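Long-range contact in periplasmic beta-glucosidase (Pseudomonas aeruginosa, PDB 6R5T), which probably hydrolyses terminal, non-reducing beta-D-glucosyl residues, releasing beta-D-glucose, as a periplasmic family 3 glycoside hydrolase: residues 427-435 against 495-503. The protein carries 1 engineered substitution. Residues are numbered along the deposited sequence; the frame is centred on the assembly and turned at random.
Sequences AKGANVSGD and IPASQRRLL
Gln499 reaches from the first turn of helix 497-508 to the loop 427-435, and its atoms do different work along the way. Its CB leads into CG, anti to the carbonyl carbon and beside the backbone N (chi1 -65°), and that methylene lies 3.9 Å from Asn431 O. Beyond CG the extended chain brings CD to 3.9 Å from Val432 O. NE2 donates to Val432 O at 2.8 Å; this oxygen lies almost in the plane of the Gln499 side-chain amide, whereas NE2 comes to the carbonyl from well to the side (C=O...N 115°). OE1 turns to the backbone N of Gly478, at the end of strand 472-478, so both ends of the amide are engaged and its rotation is fixed; glutamine suits a buried place that needs a donor and an acceptor together. Ser498 OG adds the other hydrogen bond between the segments, donating to Asn431 O at 2.8 Å; a short hydroxyl suffices where the backbones run close, Gly434 CA being 5.0 Å from Ser498 CA. One water accepts from Gly434 N and Ser498 N. Farther along, both methyls of Leu502 rest against Gly429, CD1 at 3.8 Å from its CA; glycine leaves room for CD2 and suits the positive phi. The small methyl CB of Ala430 sits 3.6 Å from Ser498 O. These contacts join the loop after edge strand 423-427 to a helix start, packing that fits the alpha/beta sandwich domain of family 3 glycosidases.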
ATOM      1  N   ALA A 427       8.535 -27.184 -28.240  1.00 17.14           N
ATOM      2  CA  ALA A 427       9.671 -26.269 -28.209  1.00 15.95           C
ATOM      3  C   ALA A 427       9.625 -25.498 -26.909  1.00 18.61           C
ATOM      4  O   ALA A 427       8.548 -24.989 -26.550  1.00 18.28           O
ATOM      5  CB  ALA A 427       9.649 -25.318 -29.373  1.00 17.41           C
ATOM      6  N   LYS A 428      10.757 -25.403 -26.246  1.00 17.73           N
ATOM      7  CA  LYS A 428      10.788 -24.643 -24.985  1.00 17.87           C
ATOM      8  C   LYS A 428      10.432 -23.182 -25.234  1.00 17.11           C
ATOM      9  O   LYS A 428       9.709 -22.578 -24.363  1.00 15.58           O
ATOM     10  CB  LYS A 428      12.150 -24.751 -24.331  1.00 18.52           C
ATOM     11  CG  LYS A 428      12.126 -24.271 -22.902  1.00 20.28           C
ATOM     12  CD  LYS A 428      13.379 -24.502 -22.206  1.00 24.20           C
ATOM     13  CE  LYS A 428      13.317 -23.911 -20.823  1.00 23.34           C
ATOM     14  NZ  LYS A 428      14.337 -24.530 -19.967  1.00 28.09           N
ATOM     15  N   GLY A 429      10.980 -22.543 -26.277  1.00 17.45           N
ATOM     16  CA  GLY A 429      10.550 -21.182 -26.634  1.00 17.05           C
ATOM     17  C   GLY A 429      11.285 -20.076 -25.932  1.00 16.51           C
ATOM     18  O   GLY A 429      11.671 -19.122 -26.560  1.00 16.31           O
ATOM     19  N   ALA A 430      11.416 -20.175 -24.602  1.00 15.61           N
ATOM     20  CA  ALA A 430      12.119 -19.193 -23.795  1.00 14.81           C
ATOM     21  C   ALA A 430      12.463 -19.882 -22.482  1.00 15.55           C
ATOM     22  O   ALA A 430      11.773 -20.778 -22.096  1.00 17.05           O
ATOM     23  CB  ALA A 430      11.265 -17.978 -23.549  1.00 15.31           C
ATOM     24  N   ASN A 431      13.459 -19.355 -21.810  1.00 16.46           N
ATOM     25  CA  ASN A 431      13.680 -19.693 -20.401  1.00 16.21           C
ATOM     26  C   ASN A 431      12.623 -18.946 -19.574  1.00 16.99           C
ATOM     27  O   ASN A 431      12.002 -17.979 -20.075  1.00 14.93           O
ATOM     28  CB  ASN A 431      15.102 -19.310 -19.991  1.00 17.87           C
ATOM     29  CG  ASN A 431      16.126 -20.303 -20.497  1.00 16.30           C
ATOM     30  OD1 ASN A 431      15.909 -21.509 -20.450  1.00 18.72           O
ATOM     31  ND2 ASN A 431      17.220 -19.738 -20.962  1.00 19.58           N
ATOM     32  N   VAL A 432      12.434 -19.360 -18.330  1.00 16.29           N
ATOM     33  CA  VAL A 432      11.372 -18.756 -17.473  1.00 17.03           C
ATOM     34  C   VAL A 432      11.626 -17.262 -17.322  1.00 16.85           C
ATOM     35  O   VAL A 432      10.681 -16.466 -17.177  1.00 16.52           O
ATOM     36  CB  VAL A 432      11.223 -19.440 -16.112  1.00 22.63           C
ATOM     37  CG1 VAL A 432      10.784 -20.868 -16.221  1.00 26.19           C
ATOM     38  CG2 VAL A 432      12.436 -19.363 -15.251  1.00 22.94           C
ATOM     39  N   SER A 433      12.892 -16.854 -17.310  1.00 15.09           N
ATOM     40  CA  SER A 433      13.308 -15.445 -17.298  1.00 16.27           C
ATOM     41  C   SER A 433      14.482 -15.274 -18.255  1.00 17.78           C
ATOM     42  O   SER A 433      15.276 -16.183 -18.371  1.00 19.76           O
ATOM     43  CB  SER A 433      13.662 -14.968 -15.912  1.00 17.28           C
ATOM     44  OG  SER A 433      14.010 -13.576 -15.911  1.00 16.86           O
ATOM     45  N   GLY A 434      14.561 -14.116 -18.876  1.00 17.77           N
ATOM     46  CA  GLY A 434      15.722 -13.700 -19.673  1.00 21.25           C
ATOM     47  C   GLY A 434      16.635 -12.810 -18.890  1.00 19.73           C
ATOM     48  O   GLY A 434      17.670 -12.371 -19.442  1.00 22.86           O
ATOM     49  N   ASP A 435      16.312 -12.503 -17.638  1.00 18.06           N
ATOM     50  CA  ASP A 435      17.130 -11.647 -16.752  1.00 18.20           C
ATOM     51  C   ASP A 435      18.018 -12.590 -15.948  1.00 18.47           C
ATOM     52  O   ASP A 435      17.500 -13.371 -15.108  1.00 16.42           O
ATOM     53  CB  ASP A 435      16.238 -10.813 -15.841  1.00 21.56           C
ATOM     54  CG  ASP A 435      16.965  -9.816 -14.961  1.00 26.00           C
ATOM     55  OD1 ASP A 435      18.063 -10.136 -14.506  1.00 27.85           O
ATOM     56  OD2 ASP A 435      16.392  -8.752 -14.679  1.00 31.18           O
ATOM     57  N   ILE A 495       3.552 -11.638 -16.935  1.00 12.86           N
ATOM     58  CA  ILE A 495       4.352 -12.805 -17.346  1.00 14.04           C
ATOM     59  C   ILE A 495       5.766 -12.293 -17.551  1.00 13.77           C
ATOM     60  O   ILE A 495       6.003 -11.206 -18.066  1.00 14.76           O
ATOM     61  CB  ILE A 495       3.720 -13.400 -18.613  1.00 13.74           C
ATOM     62  CG1 ILE A 495       2.349 -14.017 -18.350  1.00 14.96           C
ATOM     63  CG2 ILE A 495       4.645 -14.373 -19.295  1.00 14.52           C
ATOM     64  CD1 ILE A 495       1.585 -14.476 -19.583  1.00 14.45           C
ATOM     65  N   PRO A 496       6.797 -13.090 -17.200  1.00 13.86           N
ATOM     66  CA  PRO A 496       8.166 -12.647 -17.447  1.00 15.34           C
ATOM     67  C   PRO A 496       8.416 -12.217 -18.902  1.00 14.32           C
ATOM     68  O   PRO A 496       7.888 -12.822 -19.829  1.00 14.50           O
ATOM     69  CB  PRO A 496       9.015 -13.859 -17.082  1.00 15.87           C
ATOM     70  CG  PRO A 496       8.152 -14.558 -16.022  1.00 15.27           C
ATOM     71  CD  PRO A 496       6.726 -14.374 -16.487  1.00 14.79           C
ATOM     72  N   ALA A 497       9.274 -11.215 -19.069  1.00 16.60           N
ATOM     73  CA  ALA A 497       9.522 -10.574 -20.371  1.00 15.32           C
ATOM     74  C   ALA A 497       9.988 -11.589 -21.419  1.00 15.46           C
ATOM     75  O   ALA A 497       9.575 -11.465 -22.584  1.00 15.99           O
ATOM     76  CB  ALA A 497      10.531  -9.466 -20.227  1.00 16.34           C
ATOM     77  N   SER A 498      10.829 -12.544 -21.051  1.00 14.32           N
ATOM     78  CA  SER A 498      11.353 -13.517 -22.054  1.00 15.95           C
ATOM     79  C   SER A 498      10.164 -14.263 -22.655  1.00 15.25           C
ATOM     80  O   SER A 498      10.150 -14.587 -23.881  1.00 15.86           O
ATOM     81  CB  SER A 498      12.341 -14.475 -21.493  1.00 16.41           C
ATOM     82  OG  SER A 498      11.765 -15.159 -20.370  1.00 17.77           O
ATOM     83  N   GLN A 499       9.188 -14.597 -21.812  1.00 14.00           N
ATOM     84  CA  GLN A 499       7.997 -15.331 -22.256  1.00 14.12           C
ATOM     85  C   GLN A 499       7.021 -14.412 -23.016  1.00 15.11           C
ATOM     86  O   GLN A 499       6.304 -14.910 -23.887  1.00 15.38           O
ATOM     87  CB  GLN A 499       7.375 -16.019 -21.061  1.00 13.84           C
ATOM     88  CG  GLN A 499       8.261 -17.091 -20.443  1.00 14.59           C
ATOM     89  CD  GLN A 499       7.580 -17.642 -19.215  1.00 15.97           C
ATOM     90  OE1 GLN A 499       6.500 -18.215 -19.378  1.00 14.69           O
ATOM     91  NE2 GLN A 499       8.155 -17.447 -18.025  1.00 13.18           N
ATOM     92  N   ARG A 500       6.894 -13.139 -22.630  1.00 14.12           N
ATOM     93  CA  ARG A 500       5.983 -12.225 -23.382  1.00 15.54           C
ATOM     94  C   ARG A 500       6.555 -11.991 -24.779  1.00 16.01           C
ATOM     95  O   ARG A 500       5.764 -11.909 -25.729  1.00 16.14           O
ATOM     96  CB  ARG A 500       5.797 -10.887 -22.665  1.00 16.98           C
ATOM     97  CG  ARG A 500       5.025 -11.052 -21.377  1.00 17.49           C
ATOM     98  CD  ARG A 500       4.569  -9.761 -20.701  1.00 18.73           C
ATOM     99  NE  ARG A 500       5.699  -9.179 -20.060  1.00 21.35           N
ATOM    100  CZ  ARG A 500       6.404  -8.171 -20.540  1.00 23.19           C
ATOM    101  NH1 ARG A 500       5.997  -7.564 -21.639  1.00 26.44           N
ATOM    102  NH2 ARG A 500       7.461  -7.739 -19.879  1.00 23.57           N
ATOM    103  N   ARG A 501       7.878 -11.960 -24.909  1.00 15.66           N
ATOM    104  CA  ARG A 501       8.505 -11.838 -26.254  1.00 16.17           C
ATOM    105  C   ARG A 501       8.101 -13.059 -27.085  1.00 16.44           C
ATOM    106  O   ARG A 501       7.750 -12.907 -28.295  1.00 17.34           O
ATOM    107  CB  ARG A 501      10.017 -11.757 -26.072  1.00 18.49           C
ATOM    108  CG  ARG A 501      10.752 -11.500 -27.374  1.00 21.34           C
ATOM    109  CD  ARG A 501      12.226 -11.340 -27.044  1.00 24.21           C
ATOM    110  NE  ARG A 501      12.966 -11.136 -28.284  1.00 30.67           N
ATOM    111  CZ  ARG A 501      14.287 -11.273 -28.406  1.00 31.53           C
ATOM    112  NH1 ARG A 501      15.019 -11.680 -27.385  1.00 32.08           N
ATOM    113  NH2 ARG A 501      14.850 -11.073 -29.585  1.00 33.40           N
ATOM    114  N   LEU A 502       8.175 -14.241 -26.500  1.00 15.07           N
ATOM    115  CA  LEU A 502       7.734 -15.519 -27.127  1.00 14.12           C
ATOM    116  C   LEU A 502       6.275 -15.410 -27.577  1.00 15.51           C
ATOM    117  O   LEU A 502       5.913 -15.751 -28.728  1.00 14.43           O
ATOM    118  CB  LEU A 502       7.973 -16.684 -26.148  1.00 15.79           C
ATOM    119  CG  LEU A 502       7.388 -18.030 -26.526  1.00 15.49           C
ATOM    120  CD1 LEU A 502       8.067 -18.546 -27.787  1.00 15.96           C
ATOM    121  CD2 LEU A 502       7.546 -18.998 -25.370  1.00 17.11           C
ATOM    122  N   LEU A 503       5.389 -14.972 -26.659  1.00 14.17           N
ATOM    123  CA  LEU A 503       3.948 -14.903 -26.976  1.00 15.13           C
ATOM    124  C   LEU A 503       3.732 -13.916 -28.130  1.00 14.45           C
ATOM    125  O   LEU A 503       2.909 -14.239 -28.987  1.00 16.58           O
ATOM    126  CB  LEU A 503       3.172 -14.420 -25.746  1.00 14.07           C
ATOM    127  CG  LEU A 503       3.091 -15.400 -24.575  1.00 15.93           C
ATOM    128  CD1 LEU A 503       2.192 -14.804 -23.504  1.00 16.46           C
ATOM    129  CD2 LEU A 503       2.593 -16.758 -24.973  1.00 16.84           C
TER
HETATM  130  O   HOH W   1      12.672 -12.031 -18.823  1.00 20.25           O